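Local coordinates for penicillin-binding protein (Bacillus halodurans, PDB 3TG9) that is a penicillin-binding protein of the beta-lactamase family that probably reacts with beta-lactams, and perhaps cell-wall peptides, through a nucleophilic serine, at residues L68-K73 with E248-T253; D113-L118 with G291-V296; L127-D132 with G169-E174; C297-F302 with D322-I327. One frame throughout, in Å; residues are numbered along the deposited sequence.

How the contacts relate
The four contacts spread over a fold that sets helices against an eight-stranded antiparallel sheet. Contacts 1, 2 and 3 join parts distant in sequence. Contact 3 is nested inside the loops closed by contacts 1 and 2, whose own segments alternate along the chain; contact 4 follows all three. Contacts 1 and 2 lie on opposite sides of the chain's centre, their centres about 33 Å apart. Contacts 2 and 4 share neighbouring strands 284-293 and 296-303 and touch, G291 N lying 3.0 Å from F298 O. Contact 4 sets helix 320-330 against this sheet, whereas contacts 1 and 3 tie distant segments to the starts of helices 252-258 and 172-182.

Contact 1: L68-K73 with E248-T253; sequences LVEAGK and ELLNET
E70 OE1 accepts the backbone N-H of N251 at an N to OE1 distance of 2.8 Å, and the N-H...O angle of 165° makes the bond nearly straight. The bond joins the C-terminal turn of helix 58-70 to the start of helix 252-258, for which N251 is the N-cap. The donor meets OE1 on the syn side of the carboxylate, 19° out of its plane. E70 spans the gap because its CG is anti to the backbone N (chi1 167°) and the chain stays extended beyond it, while the CA atoms of E70 and L250 remain 7.4 Å apart.

Beyond the bond, the N251 amide stacks on the carboxylate: the two planes are 14° apart, and N251 ND2 lies 3.5 Å from E70 CD. The two side chains slide past one another in opposite directions, which places flat group over flat group. N251 OD1 is used elsewhere, capping the backbone N of Y254 within the new helix. N251 thus gives its backbone N-H to E70, while its side-chain OD1 accepts the N-H of Y254.

On the other side of the contact, helix 58-70 ends in a Schellman motif. G72 takes positive phi, and K73 N returns to L68 O while G72 N returns to V69 O. The L250 side chain touches C66 and Q67 of the same helix, and its CB lies 3.5 Å from E70 OE1.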
loop_
_atom_site.group_PDB
_atom_site.type_symbol
_atom_site.label_atom_id
_atom_site.label_comp_id
_atom_site.label_asym_id
_atom_site.label_seq_id
_atom_site.Cartn_x
_atom_site.Cartn_y
_atom_site.Cartn_z
ATOM N N LEU B 68 23.340 -14.786 -20.508
ATOM C CA LEU B 68 23.331 -14.194 -21.837
ATOM C C LEU B 68 24.730 -14.254 -22.438
ATOM O O LEU B 68 24.895 -14.486 -23.637
ATOM C CB LEU B 68 22.839 -12.749 -21.782
ATOM C CG LEU B 68 21.410 -12.555 -21.267
ATOM C CD1 LEU B 68 21.058 -11.088 -21.258
ATOM C CD2 LEU B 68 20.422 -13.347 -22.107
ATOM N N VAL B 69 25.739 -14.041 -21.605
ATOM C CA VAL B 69 27.115 -14.162 -22.069
ATOM C C VAL B 69 27.414 -15.616 -22.433
ATOM O O VAL B 69 27.896 -15.894 -23.526
ATOM C CB VAL B 69 28.125 -13.611 -21.043
ATOM C CG1 VAL B 69 29.564 -13.792 -21.542
ATOM C CG2 VAL B 69 27.837 -12.140 -20.760
ATOM N N GLU B 70 27.091 -16.542 -21.535
ATOM C CA GLU B 70 27.321 -17.963 -21.790
ATOM C C GLU B 70 26.581 -18.446 -23.033
ATOM O O GLU B 70 27.021 -19.384 -23.700
ATOM C CB GLU B 70 26.945 -18.822 -20.574
ATOM C CG GLU B 70 26.852 -20.315 -20.871
ATOM C CD GLU B 70 26.662 -21.171 -19.624
ATOM O OE1 GLU B 70 26.984 -20.681 -18.521
ATOM O OE2 GLU B 70 26.197 -22.336 -19.739
ATOM N N ALA B 71 25.458 -17.805 -23.343
ATOM C CA ALA B 71 24.649 -18.192 -24.493
ATOM C C ALA B 71 25.152 -17.513 -25.758
ATOM O O ALA B 71 24.611 -17.724 -26.846
ATOM C CB ALA B 71 23.187 -17.844 -24.255
ATOM N N GLY B 72 26.178 -16.684 -25.610
ATOM C CA GLY B 72 26.785 -16.029 -26.749
ATOM C C GLY B 72 25.943 -14.913 -27.335
ATOM O O GLY B 72 26.108 -14.551 -28.501
ATOM N N LYS B 73 25.045 -14.356 -26.529
ATOM C CA LYS B 73 24.241 -13.217 -26.965
ATOM C C LYS B 73 24.838 -11.912 -26.466
ATOM O O LYS B 73 24.337 -10.833 -26.778
ATOM C CB LYS B 73 22.806 -13.349 -26.459
ATOM C CG LYS B 73 22.077 -14.584 -26.952
ATOM C CD LYS B 73 21.577 -14.409 -28.379
ATOM C CE LYS B 73 20.516 -13.313 -28.461
ATOM N NZ LYS B 73 19.851 -13.274 -29.789
ATOM N N GLU B 248 24.041 -25.616 -12.314
ATOM C CA GLU B 248 22.714 -25.832 -12.896
ATOM C C GLU B 248 22.139 -24.561 -13.505
ATOM O O GLU B 248 21.127 -24.605 -14.205
ATOM C CB GLU B 248 21.750 -26.392 -11.842
ATOM C CG GLU B 248 21.974 -27.872 -11.548
ATOM C CD GLU B 248 21.309 -28.336 -10.264
ATOM O OE1 GLU B 248 20.579 -27.534 -9.641
ATOM O OE2 GLU B 248 21.523 -29.507 -9.875
ATOM N N LEU B 249 22.785 -23.433 -13.233
ATOM C CA LEU B 249 22.334 -22.143 -13.737
ATOM C C LEU B 249 23.290 -21.639 -14.814
ATOM O O LEU B 249 22.884 -21.014 -15.796
ATOM C CB LEU B 249 22.233 -21.132 -12.588
ATOM C CG LEU B 249 21.093 -21.363 -11.582
ATOM C CD1 LEU B 249 21.089 -20.318 -10.464
ATOM C CD2 LEU B 249 19.738 -21.402 -12.288
ATOM N N LEU B 250 24.569 -21.923 -14.613
ATOM C CA LEU B 250 25.613 -21.563 -15.557
ATOM C C LEU B 250 26.582 -22.730 -15.613
ATOM O O LEU B 250 26.632 -23.545 -14.691
ATOM C CB LEU B 250 26.358 -20.326 -15.066
ATOM C CG LEU B 250 25.577 -19.028 -14.886
ATOM C CD1 LEU B 250 26.160 -18.233 -13.721
ATOM C CD2 LEU B 250 25.568 -18.211 -16.176
ATOM N N ASN B 251 27.355 -22.825 -16.685
ATOM C CA ASN B 251 28.370 -23.868 -16.741
ATOM C C ASN B 251 29.509 -23.517 -15.778
ATOM O O ASN B 251 29.514 -22.439 -15.183
ATOM C CB ASN B 251 28.865 -24.080 -18.172
ATOM C CG ASN B 251 29.647 -22.901 -18.700
ATOM O OD1 ASN B 251 30.200 -22.103 -17.933
ATOM N ND2 ASN B 251 29.703 -22.781 -20.025
ATOM N N GLU B 252 30.464 -24.421 -15.615
ATOM C CA GLU B 252 31.527 -24.233 -14.629
ATOM C C GLU B 252 32.360 -22.957 -14.846
ATOM O O GLU B 252 32.622 -22.211 -13.903
ATOM C CB GLU B 252 32.424 -25.471 -14.586
ATOM C CG GLU B 252 33.705 -25.271 -13.818
ATOM C CD GLU B 252 34.624 -26.462 -13.932
ATOM O OE1 GLU B 252 34.349 -27.495 -13.287
ATOM O OE2 GLU B 252 35.618 -26.364 -14.675
ATOM N N THR B 253 32.779 -22.716 -16.084
ATOM C CA THR B 253 33.536 -21.516 -16.422
ATOM C C THR B 253 32.809 -20.226 -16.029
ATOM O O THR B 253 33.396 -19.331 -15.418
ATOM C CB THR B 253 33.817 -21.440 -17.934
ATOM O OG1 THR B 253 34.590 -22.575 -18.342
ATOM C CG2 THR B 253 34.583 -20.176 -18.266
#

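Contact 2: D113-L118 with G291-V296; sequences DDFEDL and GYDPGV
The F115 ring lies beside P294, with D293 OD1 over the rim of one face. F115 CD2 comes within 3.9 Å of P294 CD, and the proline ring also reaches the base of the phenylalanine, with F115 CB at 4.0 Å from P294 CD. The two side chains cross at about a right angle, and the proline approaches the aromatic ring obliquely. D293 OD1 lies 4.0 Å from F115 CE2. The ring and carboxylate planes are 31° apart, so the acid is tilted against the ring. These distances describe van der Waals contact with a modest overlap, consistent with the 138 Å² buried between the two segments.

The second partner is a beta hairpin of the central antiparallel sheet: D293 to V296 form a type II turn joining strands 284-293 and 296-303. D293 N donates to V296 O and V296 N to D293 O, closing the turn, while G295 takes the positive phi this turn type needs at its third position. P294 occupies the second position, and its CD and CG meet F115. The D293 side chain is close to, though not in contact with, a sequence pattern consistent with the SxxK motif of serine penicillin-binding enzymes.

F115 has CG anti to its own backbone N (chi1 -159°), which directs the ring to the hairpin from the loop between helices 93-98 and 155-168. Edge-to-face rings of F107 and W119 also meet it. Nearby, E116 OE2 forms a salt bridge with K214, and P294 O accepts from N216 ND2.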
loop_
_atom_site.group_PDB
_atom_site.type_symbol
_atom_site.label_atom_id
_atom_site.label_comp_id
_atom_site.label_asym_id
_atom_site.label_seq_id
_atom_site.Cartn_x
_atom_site.Cartn_y
_atom_site.Cartn_z
ATOM N N ASP B 113 20.701 7.471 3.187
ATOM C CA ASP B 113 20.028 6.286 3.713
ATOM C C ASP B 113 18.525 6.526 3.796
ATOM O O ASP B 113 17.801 5.745 4.413
ATOM C CB ASP B 113 20.571 5.918 5.101
ATOM C CG ASP B 113 20.249 6.973 6.164
ATOM O OD1 ASP B 113 19.746 8.062 5.810
ATOM O OD2 ASP B 113 20.506 6.711 7.361
ATOM N N ASP B 114 18.070 7.612 3.171
ATOM C CA ASP B 114 16.676 8.044 3.244
ATOM C C ASP B 114 15.869 7.543 2.039
ATOM O O ASP B 114 15.296 8.336 1.281
ATOM C CB ASP B 114 16.619 9.573 3.335
ATOM C CG ASP B 114 15.261 10.093 3.792
ATOM O OD1 ASP B 114 14.319 9.282 3.982
ATOM O OD2 ASP B 114 15.146 11.331 3.953
ATOM N N PHE B 115 15.834 6.221 1.876
ATOM C CA PHE B 115 15.176 5.573 0.740
ATOM C C PHE B 115 13.753 6.111 0.538
ATOM O O PHE B 115 13.371 6.502 -0.573
ATOM C CB PHE B 115 15.172 4.039 0.923
ATOM C CG PHE B 115 14.981 3.263 -0.362
ATOM C CD1 PHE B 115 15.984 3.218 -1.322
ATOM C CD2 PHE B 115 13.806 2.569 -0.606
ATOM C CE1 PHE B 115 15.816 2.502 -2.506
ATOM C CE2 PHE B 115 13.635 1.850 -1.786
ATOM C CZ PHE B 115 14.644 1.819 -2.737
ATOM N N GLU B 116 12.973 6.154 1.611
ATOM C CA GLU B 116 11.601 6.618 1.481
ATOM C C GLU B 116 11.510 7.997 0.833
ATOM O O GLU B 116 10.629 8.239 0.005
ATOM C CB GLU B 116 10.861 6.605 2.821
ATOM C CG GLU B 116 9.343 6.757 2.648
ATOM C CD GLU B 116 8.560 6.493 3.920
ATOM O OE1 GLU B 116 9.167 6.092 4.932
ATOM O OE2 GLU B 116 7.326 6.689 3.907
ATOM N N ASP B 117 12.424 8.895 1.189
ATOM C CA ASP B 117 12.359 10.277 0.707
ATOM C C ASP B 117 12.488 10.424 -0.816
ATOM O O ASP B 117 12.218 11.498 -1.372
ATOM C CB ASP B 117 13.416 11.133 1.393
ATOM C CG ASP B 117 13.207 12.614 1.151
ATOM O OD1 ASP B 117 12.125 13.129 1.526
ATOM O OD2 ASP B 117 14.123 13.261 0.590
ATOM N N LEU B 118 12.906 9.350 -1.479
ATOM C CA LEU B 118 13.024 9.335 -2.935
ATOM C C LEU B 118 11.653 9.405 -3.590
ATOM O O LEU B 118 11.504 9.887 -4.716
ATOM C CB LEU B 118 13.722 8.054 -3.396
ATOM C CG LEU B 118 15.244 7.955 -3.279
ATOM C CD1 LEU B 118 15.702 8.176 -1.849
ATOM C CD2 LEU B 118 15.698 6.604 -3.790
ATOM N N GLY B 291 20.732 -7.394 1.889
ATOM C CA GLY B 291 19.885 -6.313 1.423
ATOM C C GLY B 291 19.249 -5.650 2.614
ATOM O O GLY B 291 18.907 -6.324 3.588
ATOM N N TYR B 292 19.121 -4.328 2.543
ATOM C CA TYR B 292 18.394 -3.554 3.536
ATOM C C TYR B 292 17.455 -2.552 2.864
ATOM O O TYR B 292 17.881 -1.739 2.038
ATOM C CB TYR B 292 19.361 -2.818 4.463
ATOM C CG TYR B 292 20.073 -3.734 5.428
ATOM C CD1 TYR B 292 21.146 -4.528 5.012
ATOM C CD2 TYR B 292 19.673 -3.809 6.757
ATOM C CE1 TYR B 292 21.807 -5.383 5.907
ATOM C CE2 TYR B 292 20.320 -4.652 7.653
ATOM C CZ TYR B 292 21.385 -5.434 7.226
ATOM O OH TYR B 292 22.001 -6.258 8.135
ATOM N N ASP B 293 16.174 -2.632 3.215
ATOM C CA ASP B 293 15.176 -1.676 2.749
ATOM C C ASP B 293 14.327 -1.309 3.960
ATOM O O ASP B 293 14.365 -2.006 4.982
ATOM C CB ASP B 293 14.273 -2.306 1.678
ATOM C CG ASP B 293 14.808 -2.138 0.256
ATOM O OD1 ASP B 293 15.549 -1.172 -0.007
ATOM O OD2 ASP B 293 14.463 -2.980 -0.614
ATOM N N PRO B 294 13.557 -0.216 3.865
ATOM C CA PRO B 294 12.553 0.006 4.911
ATOM C C PRO B 294 11.658 -1.223 5.098
ATOM O O PRO B 294 11.058 -1.693 4.138
ATOM C CB PRO B 294 11.762 1.198 4.366
ATOM C CG PRO B 294 12.836 2.010 3.625
ATOM C CD PRO B 294 13.690 0.947 2.959
ATOM N N GLY B 295 11.606 -1.747 6.319
ATOM C CA GLY B 295 10.815 -2.925 6.629
ATOM C C GLY B 295 11.390 -4.254 6.166
ATOM O O GLY B 295 10.689 -5.272 6.178
ATOM N N VAL B 296 12.657 -4.249 5.753
ATOM C CA VAL B 296 13.288 -5.427 5.159
ATOM C C VAL B 296 14.768 -5.549 5.515
ATOM O O VAL B 296 15.515 -4.571 5.430
ATOM C CB VAL B 296 13.247 -5.341 3.632
ATOM C CG1 VAL B 296 14.091 -6.441 3.018
ATOM C CG2 VAL B 296 11.812 -5.401 3.124
#

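Contact 3: L127-D132 with G169-E174; sequences LRRLKD and GVTFQE
A capping box opens helix 172-182, and the loop 127-132 packs against this helix start. E174 N donates to T171 OG1 at 3.1 Å, while T171 N donates to E174 OE1 at 2.9 Å with a nearly straight angle of 175°. Across the contact, T171 CG2 lies over one face of the R129 guanidinium, offset toward the rim at NH2, with R129 NH2 to T171 CG2 at 3.4 Å. R129 bends at chi2 and chi3 to bring its group there, and its NH2 makes a salt bridge with E165 OE2, an oxygen that also receives F172 N.

L130 supplies the apolar part: its CD1 reaches F172 CB at 3.5 Å, the side chains crossing at a slant, and approaches the phenylalanine ring obliquely. Water 2 joins the segments, accepting from R129 NE at 2.8 Å and from L130 N, and donating to Q173 OE1. Water 1 makes two weak bonds, to R128 O and to Q173 NE2, which also donates to G224 O. Within the loop, D132 OD2 accepts from both R128 N and R129 N, the latter at 2.8 Å and from above the carboxylate plane. Side chain and water thus tie a long loop to a helix N-terminus defined by its capping box.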
loop_
_atom_site.group_PDB
_atom_site.type_symbol
_atom_site.label_atom_id
_atom_site.label_comp_id
_atom_site.label_asym_id
_atom_site.label_seq_id
_atom_site.Cartn_x
_atom_site.Cartn_y
_atom_site.Cartn_z
ATOM N N LEU B 127 6.615 3.161 -10.510
ATOM C CA LEU B 127 7.871 2.481 -10.830
ATOM C C LEU B 127 7.605 1.015 -11.104
ATOM O O LEU B 127 7.910 0.160 -10.276
ATOM C CB LEU B 127 8.851 2.602 -9.668
ATOM C CG LEU B 127 9.313 4.038 -9.463
ATOM C CD1 LEU B 127 9.915 4.239 -8.081
ATOM C CD2 LEU B 127 10.301 4.387 -10.560
ATOM N N ARG B 128 7.042 0.724 -12.269
ATOM C CA ARG B 128 6.601 -0.630 -12.570
ATOM C C ARG B 128 7.487 -1.341 -13.592
ATOM O O ARG B 128 7.532 -2.570 -13.637
ATOM C CB ARG B 128 5.144 -0.587 -13.013
ATOM C CG ARG B 128 4.331 0.343 -12.142
ATOM C CD ARG B 128 2.902 -0.117 -12.014
ATOM N NE ARG B 128 2.779 -1.310 -11.190
ATOM C CZ ARG B 128 1.949 -1.445 -10.152
ATOM N NH1 ARG B 128 1.919 -2.592 -9.490
ATOM N NH2 ARG B 128 1.149 -0.455 -9.768
ATOM N N ARG B 129 8.197 -0.560 -14.398
ATOM C CA ARG B 129 9.144 -1.107 -15.352
ATOM C C ARG B 129 10.498 -0.512 -15.042
ATOM O O ARG B 129 10.589 0.573 -14.468
ATOM C CB ARG B 129 8.751 -0.752 -16.784
ATOM C CG ARG B 129 7.347 -1.166 -17.184
ATOM C CD ARG B 129 7.187 -2.674 -17.189
ATOM N NE ARG B 129 8.388 -3.362 -17.660
ATOM C CZ ARG B 129 8.701 -3.538 -18.941
ATOM N NH1 ARG B 129 7.906 -3.069 -19.899
ATOM N NH2 ARG B 129 9.815 -4.183 -19.267
ATOM N N LEU B 130 11.553 -1.221 -15.416
ATOM C CA LEU B 130 12.899 -0.762 -15.132
ATOM C C LEU B 130 13.172 0.593 -15.777
ATOM O O LEU B 130 13.883 1.424 -15.217
ATOM C CB LEU B 130 13.922 -1.800 -15.590
ATOM C CG LEU B 130 13.841 -3.170 -14.908
ATOM C CD1 LEU B 130 15.055 -3.990 -15.250
ATOM C CD2 LEU B 130 13.711 -3.022 -13.411
ATOM N N LYS B 131 12.602 0.821 -16.955
ATOM C CA LYS B 131 12.813 2.095 -17.632
ATOM C C LYS B 131 12.297 3.273 -16.821
ATOM O O LYS B 131 12.746 4.404 -17.006
ATOM C CB LYS B 131 12.221 2.092 -19.047
ATOM C CG LYS B 131 11.225 0.977 -19.331
ATOM C CD LYS B 131 9.798 1.416 -19.078
ATOM C CE LYS B 131 9.494 2.711 -19.811
ATOM N NZ LYS B 131 9.817 2.596 -21.258
ATOM N N ASP B 132 11.372 3.006 -15.905
ATOM C CA ASP B 132 10.795 4.080 -15.099
ATOM C C ASP B 132 11.841 4.697 -14.169
ATOM O O ASP B 132 11.665 5.807 -13.672
ATOM C CB ASP B 132 9.581 3.582 -14.304
ATOM C CG ASP B 132 8.433 3.158 -15.200
ATOM O OD1 ASP B 132 8.218 3.810 -16.244
ATOM O OD2 ASP B 132 7.741 2.172 -14.870
ATOM N N GLY B 169 14.371 -9.565 -24.886
ATOM C CA GLY B 169 13.110 -9.202 -25.506
ATOM C C GLY B 169 11.922 -9.408 -24.587
ATOM O O GLY B 169 10.813 -9.001 -24.907
ATOM N N VAL B 170 12.152 -10.052 -23.448
ATOM C CA VAL B 170 11.126 -10.180 -22.415
ATOM C C VAL B 170 11.416 -9.188 -21.291
ATOM O O VAL B 170 12.422 -8.488 -21.330
ATOM C CB VAL B 170 11.056 -11.613 -21.855
ATOM C CG1 VAL B 170 10.407 -12.552 -22.869
ATOM C CG2 VAL B 170 12.451 -12.114 -21.458
ATOM N N THR B 171 10.535 -9.107 -20.298
ATOM C CA THR B 171 10.774 -8.199 -19.175
ATOM C C THR B 171 11.821 -8.809 -18.263
ATOM O O THR B 171 12.017 -10.020 -18.275
ATOM C CB THR B 171 9.500 -7.924 -18.347
ATOM O OG1 THR B 171 9.011 -9.149 -17.787
ATOM C CG2 THR B 171 8.413 -7.285 -19.218
ATOM N N PHE B 172 12.488 -7.971 -17.473
ATOM C CA PHE B 172 13.485 -8.466 -16.540
ATOM C C PHE B 172 12.918 -9.561 -15.646
ATOM O O PHE B 172 13.494 -10.644 -15.532
ATOM C CB PHE B 172 14.063 -7.341 -15.682
ATOM C CG PHE B 172 15.028 -7.831 -14.644
ATOM C CD1 PHE B 172 16.314 -8.212 -15.001
ATOM C CD2 PHE B 172 14.643 -7.945 -13.317
ATOM C CE1 PHE B 172 17.203 -8.680 -14.048
ATOM C CE2 PHE B 172 15.528 -8.420 -12.360
ATOM C CZ PHE B 172 16.810 -8.788 -12.727
ATOM N N GLN B 173 11.783 -9.265 -15.024
ATOM C CA GLN B 173 11.092 -10.195 -14.135
ATOM C C GLN B 173 10.754 -11.522 -14.818
ATOM O O GLN B 173 10.938 -12.608 -14.240
ATOM C CB GLN B 173 9.818 -9.536 -13.585
ATOM C CG GLN B 173 10.070 -8.277 -12.733
ATOM C CD GLN B 173 10.380 -7.021 -13.550
ATOM O OE1 GLN B 173 10.369 -7.045 -14.783
ATOM N NE2 GLN B 173 10.646 -5.909 -12.857
ATOM N N GLU B 174 10.258 -11.431 -16.046
ATOM C CA GLU B 174 9.955 -12.614 -16.833
ATOM C C GLU B 174 11.209 -13.456 -17.048
ATOM O O GLU B 174 11.176 -14.680 -16.900
ATOM C CB GLU B 174 9.350 -12.224 -18.182
ATOM C CG GLU B 174 7.867 -11.931 -18.127
ATOM C CD GLU B 174 7.350 -11.316 -19.413
ATOM O OE1 GLU B 174 8.166 -10.800 -20.205
ATOM O OE2 GLU B 174 6.121 -11.333 -19.626
HETATM O O HOH W 1 10.118 -3.052 -12.685
HETATM O O HOH W 2 10.610 -4.242 -16.201
#

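Contact 4: C297-F302 with D322-I327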
loop_
_atom_site.group_PDB
_atom_site.type_symbol
_atom_site.label_atom_id
_atom_site.label_comp_id
_atom_site.label_asym_id
_atom_site.label_seq_id
_atom_site.Cartn_x
_atom_site.Cartn_y
_atom_site.Cartn_z
ATOM N N CYS B 297 15.199 -6.751 5.891
ATOM C CA CYS B 297 16.632 -7.072 5.910
ATOM C C CYS B 297 16.862 -8.547 5.563
ATOM O O CYS B 297 15.964 -9.381 5.689
ATOM C CB CYS B 297 17.304 -6.671 7.226
ATOM S SG CYS B 297 16.731 -7.548 8.687
ATOM N N PHE B 298 18.066 -8.852 5.098
ATOM C CA PHE B 298 18.331 -10.127 4.459
ATOM C C PHE B 298 19.835 -10.386 4.434
ATOM O O PHE B 298 20.605 -9.510 4.066
ATOM C CB PHE B 298 17.796 -10.086 3.029
ATOM C CG PHE B 298 18.103 -11.314 2.210
ATOM C CD1 PHE B 298 17.457 -12.521 2.462
ATOM C CD2 PHE B 298 19.021 -11.257 1.167
ATOM C CE1 PHE B 298 17.709 -13.642 1.693
ATOM C CE2 PHE B 298 19.274 -12.368 0.395
ATOM C CZ PHE B 298 18.622 -13.568 0.663
ATOM N N HIS B 299 20.238 -11.582 4.842
ATOM C CA HIS B 299 21.628 -12.017 4.700
ATOM C C HIS B 299 21.611 -13.461 4.288
ATOM O O HIS B 299 20.880 -14.260 4.861
ATOM C CB HIS B 299 22.407 -11.889 6.009
ATOM C CG HIS B 299 23.005 -10.538 6.223
ATOM N ND1 HIS B 299 22.419 -9.578 7.016
ATOM C CD2 HIS B 299 24.144 -9.982 5.741
ATOM C CE1 HIS B 299 23.161 -8.487 7.012
ATOM N NE2 HIS B 299 24.216 -8.708 6.246
ATOM N N SER B 300 22.407 -13.799 3.286
ATOM C CA SER B 300 22.499 -15.184 2.859
ATOM C C SER B 300 23.900 -15.478 2.340
ATOM O O SER B 300 24.551 -14.602 1.768
ATOM C CB SER B 300 21.450 -15.481 1.793
ATOM O OG SER B 300 21.227 -16.869 1.678
ATOM N N ALA B 301 24.358 -16.714 2.537
ATOM C CA ALA B 301 25.734 -17.058 2.230
ATOM C C ALA B 301 25.927 -18.530 1.915
ATOM O O ALA B 301 25.169 -19.385 2.373
ATOM C CB ALA B 301 26.640 -16.649 3.379
ATOM N N PHE B 302 26.953 -18.809 1.121
ATOM C CA PHE B 302 27.394 -20.168 0.860
ATOM C C PHE B 302 28.837 -20.296 1.344
ATOM O O PHE B 302 29.712 -19.533 0.935
ATOM C CB PHE B 302 27.312 -20.477 -0.630
ATOM C CG PHE B 302 27.779 -21.859 -0.987
ATOM C CD1 PHE B 302 29.089 -22.083 -1.368
ATOM C CD2 PHE B 302 26.904 -22.934 -0.947
ATOM C CE1 PHE B 302 29.523 -23.362 -1.698
ATOM C CE2 PHE B 302 27.331 -24.216 -1.278
ATOM C CZ PHE B 302 28.639 -24.429 -1.650
ATOM N N ASP B 322 23.084 -9.969 12.795
ATOM C CA ASP B 322 23.389 -10.539 14.100
ATOM C C ASP B 322 22.944 -11.990 14.186
ATOM O O ASP B 322 23.603 -12.810 14.818
ATOM C CB ASP B 322 22.728 -9.722 15.205
ATOM C CG ASP B 322 23.102 -8.262 15.141
ATOM O OD1 ASP B 322 24.284 -7.944 15.390
ATOM O OD2 ASP B 322 22.215 -7.434 14.836
ATOM N N VAL B 323 21.826 -12.308 13.545
ATOM C CA VAL B 323 21.349 -13.688 13.514
ATOM C C VAL B 323 22.233 -14.511 12.588
ATOM O O VAL B 323 22.513 -15.680 12.860
ATOM C CB VAL B 323 19.862 -13.773 13.099
ATOM C CG1 VAL B 323 19.459 -15.209 12.751
ATOM C CG2 VAL B 323 18.985 -13.226 14.209
ATOM N N MET B 324 22.695 -13.891 11.507
ATOM C CA MET B 324 23.593 -14.571 10.579
ATOM C C MET B 324 24.939 -14.924 11.229
ATOM O O MET B 324 25.447 -16.031 11.052
ATOM C CB MET B 324 23.820 -13.733 9.322
ATOM C CG MET B 324 25.139 -14.041 8.609
ATOM S SD MET B 324 24.854 -14.574 6.914
ATOM C CE MET B 324 26.133 -13.661 6.069
ATOM N N ALA B 325 25.508 -13.979 11.972
ATOM C CA ALA B 325 26.752 -14.219 12.695
ATOM C C ALA B 325 26.589 -15.355 13.709
ATOM O O ALA B 325 27.443 -16.232 13.811
ATOM C CB ALA B 325 27.221 -12.946 13.385
ATOM N N ALA B 326 25.481 -15.334 14.449
ATOM C CA ALA B 326 25.187 -16.371 15.435
ATOM C C ALA B 326 25.158 -17.750 14.804
ATOM O O ALA B 326 25.561 -18.732 15.429
ATOM C CB ALA B 326 23.873 -16.091 16.134
ATOM N N ILE B 327 24.692 -17.816 13.562
ATOM C CA ILE B 327 24.527 -19.090 12.874
ATOM C C ILE B 327 25.831 -19.585 12.258
ATOM O O ILE B 327 26.135 -20.775 12.320
ATOM C CB ILE B 327 23.474 -19.009 11.747
ATOM C CG1 ILE B 327 22.078 -18.717 12.311
ATOM C CG2 ILE B 327 23.466 -20.292 10.937
ATOM C CD1 ILE B 327 20.978 -18.640 11.236
#
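M324 of helix 320-330 reaches down onto strand 296-303: M324 SD lies 3.7 Å from H299 CB, and M324 CE lies 4.1 Å from A301 CB. M324 CG is anti to the backbone N (chi1 155°), and the chain then bends at chi2 and chi3. Those bends bring the thioether across the strand, where it spans H299 and A301, alternate residues on the face that meets the helix. The M324 and H299 side chains cross at about a right angle. H299 has CG beside its backbone N (chi1 -86°), and its ring, approached obliquely by the methionine, also meets the rings of Y321 and Y292.

The helix and strand segments run at 26° to one another, with a closest axis approach of 8.9 Å. S300 points to the other face; its OG bonds to V310 O of the adjacent strand and to W241 NE1 of helix 234-245, which covers that face. M324 SD lies 5.3 Å from the centroid of the H299 ring, 58° off its normal. All four touching residues are buried, and the contact appears to rest mainly on apolar contact, with an oblique sulfur-aromatic approach and the thioether as its main surface.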